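Local structure of choline dehydrogenase and related flavoproteins (Aspergillus oryzae, 3Q9T) at residues 352-362 and 388-399. The protein is a formate oxidase of the glucose-methanol-choline oxidoreductase family that carries 8-formyl-FAD at its catalytic site. Residues are numbered along the deposited sequence; the frame is centred on the assembly and turned at random. Where two conformers were deposited one is given.
Sequences LLELVGFPRID and GQPHFELDFVCM
R360 and H391 meet with their planes 50° apart. H391 NE2 sits over one face of the guanidinium, offset toward its rim, 3.4 Å from R360 NH2, at an angle too poor for a hydrogen bond. Within the two segments, D362 takes NE and NH2 side-on, one to each carboxylate oxygen through its syn lone pair, and Q389 O receives a weak bond from NH1. R360 CG lies over one face of the H391 ring, and the bend at chi3 (59°) turns the guanidinium to D362 and Q389 O. At the edge of that ring I361 N donates in plane to H391 ND1 (3.0 Å). NE2 of H391 bonds to D382, which also forms a salt bridge with R360, and R360 NH1 bonds S385 O as well.

Beyond this end, strands 353-358 and 392-397 pair antiparallel. G357 and L394 exchange two backbone bonds: G357 N to L394 O is 2.8 Å and L394 N to G357 O is 2.7 Å. The F358 ring lies beside the E393 side chain, CE2 3.5 Å from E393 CB. On the V356 and D395 face, both V356 methyls touch D395 OD1. At the far end C398 N donates to L352 O, and L352 CD1 packs on M399 SD (3.6 Å). A water bridges E354 N and F396 O.

E393 OE1 and D395 OD1 are only 2.5 Å apart. R553 N hydrogen-bonds E393 OE2, and R553 NH2 makes a salt bridge with D395 OD2. This implies a buried acid pair, probably sharing a proton, held near L353, whose side chain lies about 6 Å from the flavin cofactor.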
loop_
_atom_site.group_PDB
_atom_site.type_symbol
_atom_site.label_atom_id
_atom_site.label_comp_id
_atom_site.label_asym_id
_atom_site.label_seq_id
_atom_site.Cartn_x
_atom_site.Cartn_y
_atom_site.Cartn_z
ATOM N N LEU A 352 -24.242 -2.048 -16.950
ATOM C CA LEU A 352 -24.514 -1.130 -15.828
ATOM C C LEU A 352 -23.982 0.287 -15.987
ATOM O O LEU A 352 -24.036 1.074 -15.055
ATOM C CB LEU A 352 -24.015 -1.712 -14.497
ATOM C CG LEU A 352 -24.348 -3.184 -14.266
ATOM C CD1 LEU A 352 -23.675 -3.723 -12.995
ATOM C CD2 LEU A 352 -25.856 -3.390 -14.223
ATOM N N LEU A 353 -23.488 0.620 -17.168
ATOM C CA LEU A 353 -23.030 1.967 -17.433
ATOM C C LEU A 353 -23.739 2.392 -18.710
ATOM O O LEU A 353 -23.534 1.766 -19.743
ATOM C CB LEU A 353 -21.520 1.955 -17.668
ATOM C CG LEU A 353 -20.676 3.198 -17.367
ATOM C CD1 LEU A 353 -19.342 3.158 -18.117
ATOM C CD2 LEU A 353 -21.417 4.514 -17.610
ATOM N N GLU A 354 -24.562 3.443 -18.655
ATOM C CA GLU A 354 -25.389 3.819 -19.820
ATOM C C GLU A 354 -25.198 5.259 -20.258
ATOM O O GLU A 354 -25.358 5.580 -21.439
ATOM C CB GLU A 354 -26.873 3.564 -19.549
ATOM C CG GLU A 354 -27.189 2.097 -19.249
ATOM C CD GLU A 354 -28.618 1.881 -18.799
ATOM O OE1 GLU A 354 -29.206 2.863 -18.289
ATOM O OE2 GLU A 354 -29.149 0.747 -18.958
ATOM N N LEU A 355 -24.899 6.118 -19.287
ATOM C CA LEU A 355 -24.573 7.505 -19.545
ATOM C C LEU A 355 -23.146 7.775 -19.097
ATOM O O LEU A 355 -22.731 7.389 -17.989
ATOM C CB LEU A 355 -25.542 8.439 -18.811
ATOM C CG LEU A 355 -26.954 8.452 -19.388
ATOM C CD1 LEU A 355 -27.955 8.969 -18.376
ATOM C CD2 LEU A 355 -27.010 9.250 -20.702
ATOM N N VAL A 356 -22.415 8.468 -19.956
ATOM C CA VAL A 356 -21.018 8.776 -19.723
ATOM C C VAL A 356 -20.759 10.229 -20.092
ATOM O O VAL A 356 -21.209 10.698 -21.157
ATOM C CB VAL A 356 -20.096 7.851 -20.581
ATOM C CG1 VAL A 356 -18.655 8.329 -20.531
ATOM C CG2 VAL A 356 -20.226 6.393 -20.142
ATOM N N GLY A 357 -20.014 10.935 -19.238
ATOM C CA GLY A 357 -19.749 12.350 -19.454
ATOM C C GLY A 357 -18.305 12.722 -19.765
ATOM O O GLY A 357 -17.361 12.230 -19.144
ATOM N N PHE A 358 -18.123 13.613 -20.730
ATOM C CA PHE A 358 -16.780 14.061 -21.096
ATOM C C PHE A 358 -16.643 15.583 -20.995
ATOM O O PHE A 358 -16.628 16.286 -22.002
ATOM C CB PHE A 358 -16.415 13.561 -22.500
ATOM C CG PHE A 358 -16.385 12.057 -22.619
ATOM C CD1 PHE A 358 -17.468 11.367 -23.126
ATOM C CD2 PHE A 358 -15.269 11.335 -22.208
ATOM C CE1 PHE A 358 -17.429 9.983 -23.236
ATOM C CE2 PHE A 358 -15.224 9.963 -22.322
ATOM C CZ PHE A 358 -16.306 9.286 -22.831
ATOM N N PRO A 359 -16.539 16.095 -19.767
ATOM C CA PRO A 359 -16.536 17.542 -19.565
ATOM C C PRO A 359 -15.136 18.123 -19.530
ATOM O O PRO A 359 -14.161 17.398 -19.358
ATOM C CB PRO A 359 -17.141 17.674 -18.176
ATOM C CG PRO A 359 -16.594 16.473 -17.457
ATOM C CD PRO A 359 -16.618 15.363 -18.489
ATOM N N ARG A 360 -15.052 19.430 -19.722
ATOM C CA ARG A 360 -13.892 20.195 -19.300
ATOM C C ARG A 360 -14.309 20.880 -18.003
ATOM O O ARG A 360 -15.502 21.005 -17.710
ATOM C CB ARG A 360 -13.470 21.223 -20.357
ATOM C CG ARG A 360 -12.877 20.589 -21.625
ATOM C CD ARG A 360 -12.345 21.641 -22.599
ATOM N NE ARG A 360 -11.303 22.465 -21.994
ATOM C CZ ARG A 360 -10.005 22.274 -22.179
ATOM N NH1 ARG A 360 -9.585 21.289 -22.967
ATOM N NH2 ARG A 360 -9.123 23.063 -21.583
ATOM N N ILE A 361 -13.334 21.303 -17.210
ATOM C CA ILE A 361 -13.635 21.912 -15.925
ATOM C C ILE A 361 -12.772 23.143 -15.750
ATOM O O ILE A 361 -12.284 23.439 -14.658
ATOM C CB ILE A 361 -13.416 20.919 -14.774
ATOM C CG1 ILE A 361 -11.953 20.483 -14.716
ATOM C CG2 ILE A 361 -14.329 19.691 -14.932
ATOM C CD1 ILE A 361 -11.549 20.019 -13.329
ATOM N N ASP A 362 -12.578 23.860 -16.851
ATOM C CA ASP A 362 -11.784 25.083 -16.825
ATOM C C ASP A 362 -12.169 26.021 -15.674
ATOM O O ASP A 362 -11.309 26.579 -14.988
ATOM C CB ASP A 362 -11.862 25.801 -18.177
ATOM C CG ASP A 362 -11.290 24.956 -19.304
ATOM O OD1 ASP A 362 -10.078 25.090 -19.603
ATOM O OD2 ASP A 362 -12.045 24.129 -19.864
ATOM N N GLY A 388 -8.302 21.341 -26.574
ATOM C CA GLY A 388 -9.748 21.275 -26.497
ATOM C C GLY A 388 -10.318 19.942 -26.052
ATOM O O GLY A 388 -11.542 19.786 -25.980
ATOM N N GLN A 389 -9.447 18.980 -25.756
ATOM C CA GLN A 389 -9.840 17.650 -25.278
ATOM C C GLN A 389 -10.602 17.722 -23.952
ATOM O O GLN A 389 -10.486 18.711 -23.217
ATOM C CB GLN A 389 -8.601 16.771 -25.063
ATOM C CG GLN A 389 -7.734 16.542 -26.282
ATOM C CD GLN A 389 -6.442 17.350 -26.239
ATOM O OE1 GLN A 389 -5.365 16.835 -26.554
ATOM N NE2 GLN A 389 -6.546 18.624 -25.853
ATOM N N PRO A 390 -11.351 16.661 -23.610
ATOM C CA PRO A 390 -11.998 16.632 -22.297
ATOM C C PRO A 390 -10.941 16.660 -21.203
ATOM O O PRO A 390 -9.764 16.417 -21.477
ATOM C CB PRO A 390 -12.677 15.258 -22.268
ATOM C CG PRO A 390 -12.793 14.844 -23.698
ATOM C CD PRO A 390 -11.626 15.451 -24.400
ATOM N N HIS A 391 -11.357 16.962 -19.979
ATOM C CA HIS A 391 -10.515 16.726 -18.811
ATOM C C HIS A 391 -10.850 15.391 -18.145
ATOM O O HIS A 391 -9.971 14.731 -17.580
ATOM C CB HIS A 391 -10.667 17.864 -17.808
ATOM C CG HIS A 391 -10.052 19.143 -18.263
ATOM N ND1 HIS A 391 -10.667 20.365 -18.102
ATOM C CD2 HIS A 391 -8.871 19.392 -18.878
ATOM C CE1 HIS A 391 -9.886 21.317 -18.585
ATOM N NE2 HIS A 391 -8.794 20.752 -19.070
ATOM N N PHE A 392 -12.118 14.991 -18.210
ATOM C CA PHE A 392 -12.552 13.766 -17.541
ATOM C C PHE A 392 -13.444 12.898 -18.393
ATOM O O PHE A 392 -14.095 13.378 -19.314
ATOM C CB PHE A 392 -13.284 14.080 -16.237
ATOM C CG PHE A 392 -12.395 14.652 -15.179
ATOM C CD1 PHE A 392 -11.840 13.825 -14.209
ATOM C CD2 PHE A 392 -12.083 16.014 -15.174
ATOM C CE1 PHE A 392 -10.992 14.356 -13.234
ATOM C CE2 PHE A 392 -11.244 16.553 -14.209
ATOM C CZ PHE A 392 -10.689 15.724 -13.237
ATOM N N GLU A 393 -13.429 11.604 -18.085
ATOM C CA GLU A 393 -14.550 10.733 -18.411
ATOM C C GLU A 393 -15.237 10.461 -17.090
ATOM O O GLU A 393 -14.608 9.979 -16.138
ATOM C CB GLU A 393 -14.116 9.415 -19.064
ATOM C CG GLU A 393 -15.220 8.354 -19.029
ATOM C CD GLU A 393 -14.938 7.127 -19.906
ATOM O OE1 GLU A 393 -15.710 6.142 -19.815
ATOM O OE2 GLU A 393 -13.968 7.140 -20.696
ATOM N N LEU A 394 -16.514 10.813 -17.022
ATOM C CA LEU A 394 -17.328 10.542 -15.847
ATOM C C LEU A 394 -18.296 9.403 -16.126
ATOM O O LEU A 394 -19.265 9.557 -16.880
ATOM C CB LEU A 394 -18.093 11.795 -15.439
ATOM C CG LEU A 394 -17.181 12.977 -15.168
ATOM C CD1 LEU A 394 -17.998 14.250 -14.836
ATOM C CD2 LEU A 394 -16.212 12.605 -14.046
ATOM N N ASP A 395 -18.011 8.249 -15.535
ATOM C CA ASP A 395 -18.860 7.086 -15.678
ATOM C C ASP A 395 -19.844 7.011 -14.545
ATOM O O ASP A 395 -19.457 6.959 -13.376
ATOM C CB ASP A 395 -18.022 5.803 -15.721
ATOM C CG ASP A 395 -16.969 5.852 -16.802
ATOM O OD1 ASP A 395 -17.317 6.226 -17.956
ATOM O OD2 ASP A 395 -15.794 5.554 -16.486
ATOM N N PHE A 396 -21.122 6.990 -14.901
ATOM C CA PHE A 396 -22.176 6.902 -13.917
ATOM C C PHE A 396 -22.724 5.495 -13.838
ATOM O O PHE A 396 -23.704 5.170 -14.495
ATOM C CB PHE A 396 -23.263 7.913 -14.251
ATOM C CG PHE A 396 -22.746 9.318 -14.326
ATOM C CD1 PHE A 396 -22.570 10.060 -13.172
ATOM C CD2 PHE A 396 -22.402 9.879 -15.543
ATOM C CE1 PHE A 396 -22.069 11.346 -13.226
ATOM C CE2 PHE A 396 -21.899 11.169 -15.607
ATOM C CZ PHE A 396 -21.732 11.903 -14.452
ATOM N N VAL A 397 -22.075 4.659 -13.033
ATOM C CA VAL A 397 -22.452 3.254 -12.918
ATOM C C VAL A 397 -23.656 3.181 -11.993
ATOM O O VAL A 397 -23.616 3.703 -10.884
ATOM C CB VAL A 397 -21.296 2.409 -12.350
ATOM C CG1 VAL A 397 -21.676 0.950 -12.279
ATOM C CG2 VAL A 397 -20.056 2.593 -13.196
ATOM N N CYS A 398 -24.734 2.556 -12.453
ATOM C CA CYS A 398 -25.995 2.597 -11.710
ATOM C C CYS A 398 -26.148 1.476 -10.703
ATOM O O CYS A 398 -27.201 0.843 -10.632
ATOM C CB CYS A 398 -27.211 2.634 -12.658
ATOM S SG CYS A 398 -27.281 1.294 -13.843
ATOM N N MET A 399 -25.096 1.233 -9.925
ATOM C CA MET A 399 -25.192 0.394 -8.730
ATOM C C MET A 399 -23.860 0.451 -7.994
ATOM O O MET A 399 -22.889 0.999 -8.517
ATOM C CB MET A 399 -25.595 -1.053 -9.068
ATOM C CG MET A 399 -24.464 -1.998 -9.415
ATOM S SD MET A 399 -24.981 -3.735 -9.621
ATOM C CE MET A 399 -26.319 -3.834 -8.490
HETATM O O HOH W 1 -25.491 4.940 -16.536
#